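Xaa-Pro dipeptidase (Pyrococcus horikoshii, PDB 1WY2) probably splits dipeptides that carry a C-terminal proline behind a nonpolar residue, as a homodimeric metallopeptidase with two metal ions in each subunit. Local coordinates at residues K201-L213 with I224-Q237. Residues are numbered along the deposited sequence; the frame is centred on the assembly and turned at random.
Sequences KRIERGDLVVIDL and ITRTIVVGSPNEKQ. With ZN (zinc ion), chain D.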
ATOM      1  N   LYS A 201      13.496 -13.831 -13.175  1.00 21.85           N
ATOM      2  CA  LYS A 201      13.579 -15.137 -13.815  1.00 21.50           C
ATOM      3  C   LYS A 201      13.083 -15.057 -15.250  1.00 22.01           C
ATOM      4  O   LYS A 201      12.097 -14.380 -15.535  1.00 21.84           O
ATOM      5  CB  LYS A 201      12.731 -16.168 -13.063  1.00 21.17           C
ATOM      6  CG  LYS A 201      12.683 -17.534 -13.750  1.00 21.20           C
ATOM      7  CD  LYS A 201      11.745 -18.499 -13.034  1.00 20.95           C
ATOM      8  CE  LYS A 201      11.742 -19.870 -13.696  1.00 20.54           C
ATOM      9  NZ  LYS A 201      11.303 -19.833 -15.120  1.00 20.99           N
ATOM     10  N   ARG A 202      13.768 -15.745 -16.155  1.00 22.57           N
ATOM     11  CA  ARG A 202      13.341 -15.753 -17.541  1.00 23.80           C
ATOM     12  C   ARG A 202      12.493 -16.990 -17.789  1.00 24.13           C
ATOM     13  O   ARG A 202      12.781 -18.074 -17.281  1.00 23.13           O
ATOM     14  CB  ARG A 202      14.545 -15.716 -18.485  1.00 27.89           C
ATOM     15  CG  ARG A 202      15.200 -14.338 -18.538  1.00 31.17           C
ATOM     16  CD  ARG A 202      16.328 -14.252 -19.551  1.00 34.53           C
ATOM     17  NE  ARG A 202      16.928 -12.919 -19.559  1.00 35.94           N
ATOM     18  CZ  ARG A 202      16.353 -11.832 -20.069  1.00 36.10           C
ATOM     19  NH1 ARG A 202      15.153 -11.909 -20.631  1.00 36.66           N
ATOM     20  NH2 ARG A 202      16.978 -10.665 -20.014  1.00 37.26           N
ATOM     21  N   ILE A 203      11.428 -16.808 -18.558  1.00 23.50           N
ATOM     22  CA  ILE A 203      10.507 -17.887 -18.883  1.00 23.70           C
ATOM     23  C   ILE A 203      11.138 -18.892 -19.852  1.00 24.40           C
ATOM     24  O   ILE A 203      11.838 -18.509 -20.786  1.00 24.91           O
ATOM     25  CB  ILE A 203       9.217 -17.291 -19.486  1.00 23.72           C
ATOM     26  CG1 ILE A 203       8.574 -16.357 -18.454  1.00 23.03           C
ATOM     27  CG2 ILE A 203       8.253 -18.397 -19.899  1.00 23.12           C
ATOM     28  CD1 ILE A 203       7.435 -15.518 -18.989  1.00 23.37           C
ATOM     29  N   GLU A 204      10.892 -20.179 -19.620  1.00 24.78           N
ATOM     30  CA  GLU A 204      11.447 -21.227 -20.479  1.00 26.88           C
ATOM     31  C   GLU A 204      10.330 -22.041 -21.114  1.00 25.89           C
ATOM     32  O   GLU A 204       9.225 -22.117 -20.571  1.00 26.39           O
ATOM     33  CB  GLU A 204      12.338 -22.176 -19.670  1.00 28.21           C
ATOM     34  CG  GLU A 204      13.370 -21.497 -18.784  1.00 31.51           C
ATOM     35  CD  GLU A 204      14.282 -22.495 -18.095  1.00 34.44           C
ATOM     36  OE1 GLU A 204      15.210 -23.012 -18.757  1.00 36.70           O
ATOM     37  OE2 GLU A 204      14.065 -22.775 -16.897  1.00 35.68           O
ATOM     38  N   ARG A 205      10.608 -22.655 -22.260  1.00 26.22           N
ATOM     39  CA  ARG A 205       9.593 -23.469 -22.918  1.00 27.16           C
ATOM     40  C   ARG A 205       9.270 -24.655 -22.013  1.00 27.06           C
ATOM     41  O   ARG A 205      10.167 -25.249 -21.413  1.00 27.28           O
ATOM     42  CB  ARG A 205      10.082 -23.960 -24.289  1.00 28.94           C
ATOM     43  CG  ARG A 205       9.066 -24.833 -25.021  1.00 33.39           C
ATOM     44  CD  ARG A 205       9.450 -25.054 -26.476  1.00 37.96           C
ATOM     45  NE  ARG A 205       9.169 -23.885 -27.306  1.00 42.27           N
ATOM     46  CZ  ARG A 205       7.963 -23.568 -27.771  1.00 43.73           C
ATOM     47  NH1 ARG A 205       6.920 -24.335 -27.493  1.00 45.07           N
ATOM     48  NH2 ARG A 205       7.798 -22.484 -28.516  1.00 45.20           N
ATOM     49  N   GLY A 206       7.986 -24.984 -21.911  1.00 25.81           N
ATOM     50  CA  GLY A 206       7.559 -26.083 -21.064  1.00 25.41           C
ATOM     51  C   GLY A 206       7.147 -25.587 -19.687  1.00 24.17           C
ATOM     52  O   GLY A 206       6.696 -26.356 -18.843  1.00 24.09           O
ATOM     53  N   ASP A 207       7.306 -24.287 -19.467  1.00 23.46           N
ATOM     54  CA  ASP A 207       6.962 -23.660 -18.192  1.00 23.31           C
ATOM     55  C   ASP A 207       5.471 -23.438 -17.984  1.00 21.47           C
ATOM     56  O   ASP A 207       4.766 -23.024 -18.902  1.00 21.83           O
ATOM     57  CB  ASP A 207       7.614 -22.274 -18.084  1.00 24.78           C
ATOM     58  CG  ASP A 207       8.992 -22.303 -17.469  1.00 26.68           C
ATOM     59  OD1 ASP A 207       9.523 -23.403 -17.204  1.00 26.95           O
ATOM     60  OD2 ASP A 207       9.545 -21.199 -17.251  1.00 27.15           O
ATOM     61  N   LEU A 208       4.997 -23.719 -16.774  1.00 20.35           N
ATOM     62  CA  LEU A 208       3.617 -23.411 -16.421  1.00 18.97           C
ATOM     63  C   LEU A 208       3.808 -21.948 -16.026  1.00 18.36           C
ATOM     64  O   LEU A 208       4.826 -21.607 -15.420  1.00 18.61           O
ATOM     65  CB  LEU A 208       3.164 -24.191 -15.183  1.00 18.61           C
ATOM     66  CG  LEU A 208       2.407 -25.505 -15.381  1.00 19.35           C
ATOM     67  CD1 LEU A 208       2.347 -26.258 -14.065  1.00 18.49           C
ATOM     68  CD2 LEU A 208       1.002 -25.215 -15.902  1.00 18.10           C
ATOM     69  N   VAL A 209       2.866 -21.081 -16.377  1.00 16.97           N
ATOM     70  CA  VAL A 209       2.989 -19.674 -16.011  1.00 16.76           C
ATOM     71  C   VAL A 209       1.670 -19.191 -15.431  1.00 17.59           C
ATOM     72  O   VAL A 209       0.637 -19.217 -16.106  1.00 18.11           O
ATOM     73  CB  VAL A 209       3.347 -18.784 -17.225  1.00 18.05           C
ATOM     74  CG1 VAL A 209       3.645 -17.357 -16.750  1.00 17.78           C
ATOM     75  CG2 VAL A 209       4.549 -19.362 -17.967  1.00 18.39           C
ATOM     76  N   VAL A 210       1.707 -18.777 -14.170  1.00 16.71           N
ATOM     77  CA  VAL A 210       0.519 -18.270 -13.498  1.00 16.36           C
ATOM     78  C   VAL A 210       0.532 -16.753 -13.654  1.00 16.51           C
ATOM     79  O   VAL A 210       1.537 -16.102 -13.362  1.00 18.07           O
ATOM     80  CB  VAL A 210       0.523 -18.641 -11.993  1.00 16.63           C
ATOM     81  CG1 VAL A 210      -0.700 -18.041 -11.295  1.00 17.11           C
ATOM     82  CG2 VAL A 210       0.525 -20.156 -11.833  1.00 18.16           C
ATOM     83  N   ILE A 211      -0.583 -16.208 -14.133  1.00 15.32           N
ATOM     84  CA  ILE A 211      -0.736 -14.770 -14.354  1.00 16.20           C
ATOM     85  C   ILE A 211      -1.880 -14.274 -13.474  1.00 15.62           C
ATOM     86  O   ILE A 211      -3.046 -14.545 -13.756  1.00 15.81           O
ATOM     87  CB  ILE A 211      -1.082 -14.487 -15.834  1.00 16.80           C
ATOM     88  CG1 ILE A 211      -0.035 -15.139 -16.745  1.00 18.08           C
ATOM     89  CG2 ILE A 211      -1.141 -12.981 -16.084  1.00 18.16           C
ATOM     90  CD1 ILE A 211      -0.485 -15.286 -18.190  1.00 19.39           C
ATOM     91  N   ASP A 212      -1.542 -13.556 -12.407  1.00 16.16           N
ATOM     92  CA  ASP A 212      -2.536 -13.030 -11.471  1.00 15.23           C
ATOM     93  C   ASP A 212      -2.344 -11.515 -11.432  1.00 15.52           C
ATOM     94  O   ASP A 212      -1.292 -11.020 -11.027  1.00 15.67           O
ATOM     95  CB  ASP A 212      -2.305 -13.638 -10.078  1.00 15.48           C
ATOM     96  CG  ASP A 212      -3.467 -13.411  -9.122  1.00 15.58           C
ATOM     97  OD1 ASP A 212      -4.273 -12.479  -9.333  1.00 15.23           O
ATOM     98  OD2 ASP A 212      -3.560 -14.168  -8.132  1.00 17.88           O
ATOM     99  N   LEU A 213      -3.361 -10.779 -11.863  1.00 13.93           N
ATOM    100  CA  LEU A 213      -3.269  -9.328 -11.901  1.00 14.63           C
ATOM    101  C   LEU A 213      -4.634  -8.694 -11.710  1.00 14.12           C
ATOM    102  O   LEU A 213      -5.658  -9.381 -11.662  1.00 14.19           O
ATOM    103  CB  LEU A 213      -2.659  -8.890 -13.246  1.00 14.12           C
ATOM    104  CG  LEU A 213      -3.376  -9.323 -14.533  1.00 16.53           C
ATOM    105  CD1 LEU A 213      -4.540  -8.386 -14.819  1.00 17.11           C
ATOM    106  CD2 LEU A 213      -2.398  -9.307 -15.707  1.00 17.49           C
ATOM    107  N   ILE A 224      -7.966 -11.257 -11.401  1.00 14.50           N
ATOM    108  CA  ILE A 224      -8.075 -12.393 -12.308  1.00 14.19           C
ATOM    109  C   ILE A 224      -6.775 -13.193 -12.368  1.00 13.63           C
ATOM    110  O   ILE A 224      -5.692 -12.634 -12.241  1.00 15.13           O
ATOM    111  CB  ILE A 224      -8.436 -11.901 -13.741  1.00 15.03           C
ATOM    112  CG1 ILE A 224      -8.673 -13.087 -14.675  1.00 17.21           C
ATOM    113  CG2 ILE A 224      -7.310 -11.032 -14.295  1.00 15.66           C
ATOM    114  CD1 ILE A 224      -9.054 -12.681 -16.102  1.00 18.51           C
ATOM    115  N   THR A 225      -6.895 -14.509 -12.530  1.00 13.39           N
ATOM    116  CA  THR A 225      -5.726 -15.375 -12.657  1.00 14.91           C
ATOM    117  C   THR A 225      -5.971 -16.400 -13.751  1.00 14.46           C
ATOM    118  O   THR A 225      -7.013 -17.053 -13.785  1.00 15.75           O
ATOM    119  CB  THR A 225      -5.403 -16.193 -11.374  1.00 15.32           C
ATOM    120  OG1 THR A 225      -5.162 -15.317 -10.268  1.00 16.18           O
ATOM    121  CG2 THR A 225      -4.145 -17.039 -11.600  1.00 16.01           C
ATOM    122  N   ARG A 226      -5.010 -16.531 -14.652  1.00 15.75           N
ATOM    123  CA  ARG A 226      -5.092 -17.536 -15.705  1.00 15.36           C
ATOM    124  C   ARG A 226      -3.736 -18.220 -15.721  1.00 15.23           C
ATOM    125  O   ARG A 226      -2.713 -17.590 -15.464  1.00 16.60           O
ATOM    126  CB  ARG A 226      -5.367 -16.902 -17.072  1.00 13.80           C
ATOM    127  CG  ARG A 226      -6.780 -16.358 -17.236  1.00 14.78           C
ATOM    128  CD  ARG A 226      -7.821 -17.475 -17.262  1.00 15.26           C
ATOM    129  NE  ARG A 226      -9.172 -16.933 -17.395  1.00 17.64           N
ATOM    130  CZ  ARG A 226      -9.906 -16.497 -16.376  1.00 18.87           C
ATOM    131  NH1 ARG A 226      -9.432 -16.547 -15.132  1.00 17.92           N
ATOM    132  NH2 ARG A 226     -11.105 -15.981 -16.603  1.00 17.44           N
ATOM    133  N   THR A 227      -3.728 -19.514 -16.003  1.00 15.37           N
ATOM    134  CA  THR A 227      -2.475 -20.249 -16.059  1.00 16.54           C
ATOM    135  C   THR A 227      -2.343 -20.811 -17.463  1.00 16.46           C
ATOM    136  O   THR A 227      -3.315 -21.311 -18.028  1.00 17.19           O
ATOM    137  CB  THR A 227      -2.450 -21.409 -15.040  1.00 16.81           C
ATOM    138  OG1 THR A 227      -2.531 -20.881 -13.710  1.00 17.89           O
ATOM    139  CG2 THR A 227      -1.161 -22.221 -15.177  1.00 19.50           C
ATOM    140  N   ILE A 228      -1.146 -20.704 -18.027  1.00 17.82           N
ATOM    141  CA  ILE A 228      -0.877 -21.221 -19.364  1.00 17.95           C
ATOM    142  C   ILE A 228       0.407 -22.043 -19.310  1.00 17.73           C
ATOM    143  O   ILE A 228       1.047 -22.150 -18.265  1.00 17.73           O
ATOM    144  CB  ILE A 228      -0.679 -20.078 -20.403  1.00 18.55           C
ATOM    145  CG1 ILE A 228       0.535 -19.227 -20.024  1.00 19.09           C
ATOM    146  CG2 ILE A 228      -1.930 -19.207 -20.477  1.00 18.46           C
ATOM    147  CD1 ILE A 228       0.878 -18.155 -21.040  1.00 23.48           C
ATOM    148  N   VAL A 229       0.760 -22.647 -20.439  1.00 20.61           N
ATOM    149  CA  VAL A 229       1.992 -23.417 -20.540  1.00 21.47           C
ATOM    150  C   VAL A 229       2.673 -22.935 -21.807  1.00 22.36           C
ATOM    151  O   VAL A 229       2.022 -22.758 -22.838  1.00 22.40           O
ATOM    152  CB  VAL A 229       1.746 -24.937 -20.668  1.00 22.10           C
ATOM    153  CG1 VAL A 229       3.069 -25.648 -20.937  1.00 23.79           C
ATOM    154  CG2 VAL A 229       1.114 -25.480 -19.394  1.00 23.42           C
ATOM    155  N   VAL A 230       3.973 -22.692 -21.721  1.00 23.08           N
ATOM    156  CA  VAL A 230       4.729 -22.240 -22.878  1.00 25.27           C
ATOM    157  C   VAL A 230       5.113 -23.495 -23.648  1.00 26.42           C
ATOM    158  O   VAL A 230       5.986 -24.249 -23.227  1.00 27.78           O
ATOM    159  CB  VAL A 230       5.998 -21.478 -22.453  1.00 24.23           C
ATOM    160  CG1 VAL A 230       6.762 -21.010 -23.687  1.00 26.02           C
ATOM    161  CG2 VAL A 230       5.616 -20.283 -21.587  1.00 26.17           C
ATOM    162  N   GLY A 231       4.441 -23.717 -24.771  1.00 28.11           N
ATOM    163  CA  GLY A 231       4.703 -24.898 -25.567  1.00 29.14           C
ATOM    164  C   GLY A 231       3.663 -25.950 -25.241  1.00 29.93           C
ATOM    165  O   GLY A 231       2.518 -25.619 -24.933  1.00 30.75           O
ATOM    166  N   SER A 232       4.056 -27.218 -25.299  1.00 29.71           N
ATOM    167  CA  SER A 232       3.136 -28.309 -25.003  1.00 30.17           C
ATOM    168  C   SER A 232       3.285 -28.751 -23.551  1.00 29.76           C
ATOM    169  O   SER A 232       4.398 -28.910 -23.050  1.00 30.89           O
ATOM    170  CB  SER A 232       3.407 -29.492 -25.933  1.00 31.05           C
ATOM    171  OG  SER A 232       3.274 -29.103 -27.288  1.00 34.72           O
ATOM    172  N   PRO A 233       2.161 -28.945 -22.851  1.00 28.55           N
ATOM    173  CA  PRO A 233       2.227 -29.373 -21.452  1.00 28.16           C
ATOM    174  C   PRO A 233       2.444 -30.874 -21.341  1.00 28.01           C
ATOM    175  O   PRO A 233       1.991 -31.633 -22.198  1.00 28.51           O
ATOM    176  CB  PRO A 233       0.865 -28.964 -20.914  1.00 28.89           C
ATOM    177  CG  PRO A 233      -0.024 -29.246 -22.082  1.00 30.09           C
ATOM    178  CD  PRO A 233       0.768 -28.672 -23.250  1.00 28.46           C
ATOM    179  N   ASN A 234       3.146 -31.307 -20.299  1.00 26.60           N
ATOM    180  CA  ASN A 234       3.348 -32.733 -20.112  1.00 26.89           C
ATOM    181  C   ASN A 234       2.114 -33.265 -19.391  1.00 26.16           C
ATOM    182  O   ASN A 234       1.255 -32.493 -18.962  1.00 24.38           O
ATOM    183  CB  ASN A 234       4.628 -33.025 -19.314  1.00 27.63           C
ATOM    184  CG  ASN A 234       4.643 -32.369 -17.954  1.00 27.69           C
ATOM    185  OD1 ASN A 234       3.685 -32.468 -17.188  1.00 26.80           O
ATOM    186  ND2 ASN A 234       5.748 -31.707 -17.637  1.00 30.94           N
ATOM    187  N   GLU A 235       2.018 -34.582 -19.267  1.00 26.02           N
ATOM    188  CA  GLU A 235       0.858 -35.195 -18.636  1.00 25.81           C
ATOM    189  C   GLU A 235       0.583 -34.787 -17.194  1.00 25.02           C
ATOM    190  O   GLU A 235      -0.575 -34.669 -16.787  1.00 24.80           O
ATOM    191  CB  GLU A 235       0.970 -36.719 -18.729  1.00 29.38           C
ATOM    192  CG  GLU A 235       0.902 -37.227 -20.152  1.00 34.56           C
ATOM    193  CD  GLU A 235      -0.315 -36.696 -20.890  1.00 38.07           C
ATOM    194  OE1 GLU A 235      -1.446 -36.931 -20.415  1.00 39.98           O
ATOM    195  OE2 GLU A 235      -0.140 -36.040 -21.941  1.00 40.01           O
ATOM    196  N   LYS A 236       1.634 -34.564 -16.417  1.00 24.08           N
ATOM    197  CA  LYS A 236       1.442 -34.191 -15.025  1.00 24.66           C
ATOM    198  C   LYS A 236       0.956 -32.751 -14.868  1.00 24.01           C
ATOM    199  O   LYS A 236       0.203 -32.443 -13.941  1.00 23.03           O
ATOM    200  CB  LYS A 236       2.735 -34.463 -14.254  1.00 27.44           C
ATOM    201  CG  LYS A 236       3.045 -35.961 -14.246  1.00 30.31           C
ATOM    202  CD  LYS A 236       4.389 -36.336 -13.650  1.00 32.81           C
ATOM    203  CE  LYS A 236       4.558 -37.853 -13.717  1.00 34.87           C
ATOM    204  NZ  LYS A 236       5.864 -38.347 -13.212  1.00 35.02           N
ATOM    205  N   GLN A 237       1.366 -31.878 -15.782  1.00 23.19           N
ATOM    206  CA  GLN A 237       0.931 -30.484 -15.745  1.00 21.96           C
ATOM    207  C   GLN A 237      -0.537 -30.452 -16.146  1.00 21.85           C
ATOM    208  O   GLN A 237      -1.347 -29.760 -15.534  1.00 20.94           O
ATOM    209  CB  GLN A 237       1.737 -29.635 -16.732  1.00 22.08           C
ATOM    210  CG  GLN A 237       3.204 -29.489 -16.383  1.00 21.22           C
ATOM    211  CD  GLN A 237       3.971 -28.719 -17.437  1.00 20.53           C
ATOM    212  OE1 GLN A 237       3.867 -29.009 -18.630  1.00 23.86           O
ATOM    213  NE2 GLN A 237       4.754 -27.741 -17.005  1.00 22.64           N
TER
HETATM  214 ZN    ZN D 405      -5.779 -12.694  -8.022  1.00 17.25          ZN
HETATM  215  O   HOH W   1       6.363 -29.218 -19.844  1.00 38.75           O
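Gln237 NE2 reaches across to Gly206 O (3.0 Å) in a nearly straight bond, 168° at the hydrogen, the acceptor near the amide plane. Its OE1 accepts from Asn234 N at 2.9 Å, while Asn234 OD1 receives Gln237 N: this capping box starts helix 235-254. One water donates to Gly206 O and Gln237 OE1. An alanine at Gln237 would probably leave Gly206 O without its NE2 donor and Asn234 N without its side-chain acceptor, untying the helix start from the turn at Gly206. That turn, type II from Glu204 to Asp207, needs glycine there because a side chain would jam against the preceding carbonyl. Beyond it, strands 208-213 and 224-229 form an antiparallel beta hairpin of the M24 metallopeptidase domain, with reciprocal backbone bonds at Val209-Ile228, Ile211-Arg226 and Leu213-Ile224. Asp212, on the same face as Thr225, binds zinc through OD1 at 2.0 Å, a site shared with Asp223 and Glu330, while OD2 salt-bridges Arg328; CG anti to the backbone N (chi1 -167°) carries the carboxylate to the metal. Thr225 OG1 hydrogen-bonds Glu330, a second-shell link to this metal ligand. Further along this face, Val210 CG1 lies 3.6 Å from Thr225 CG2, and Leu208 CD2 fits between Thr227 CG2 and Val229 CG2, 3.5 Å from the latter. Leu208 and Gln237 run past one another head to tail, Leu208 CG 3.6 Å from Gln237 NE2. Past the strand end, Val230 CG2 packs against Ile203 CG2 (3.7 Å) and Val209 CG2 (3.9 Å), while on the other face Leu213 CD1 rests on Ile224 CG2, both also touching helix 130-153.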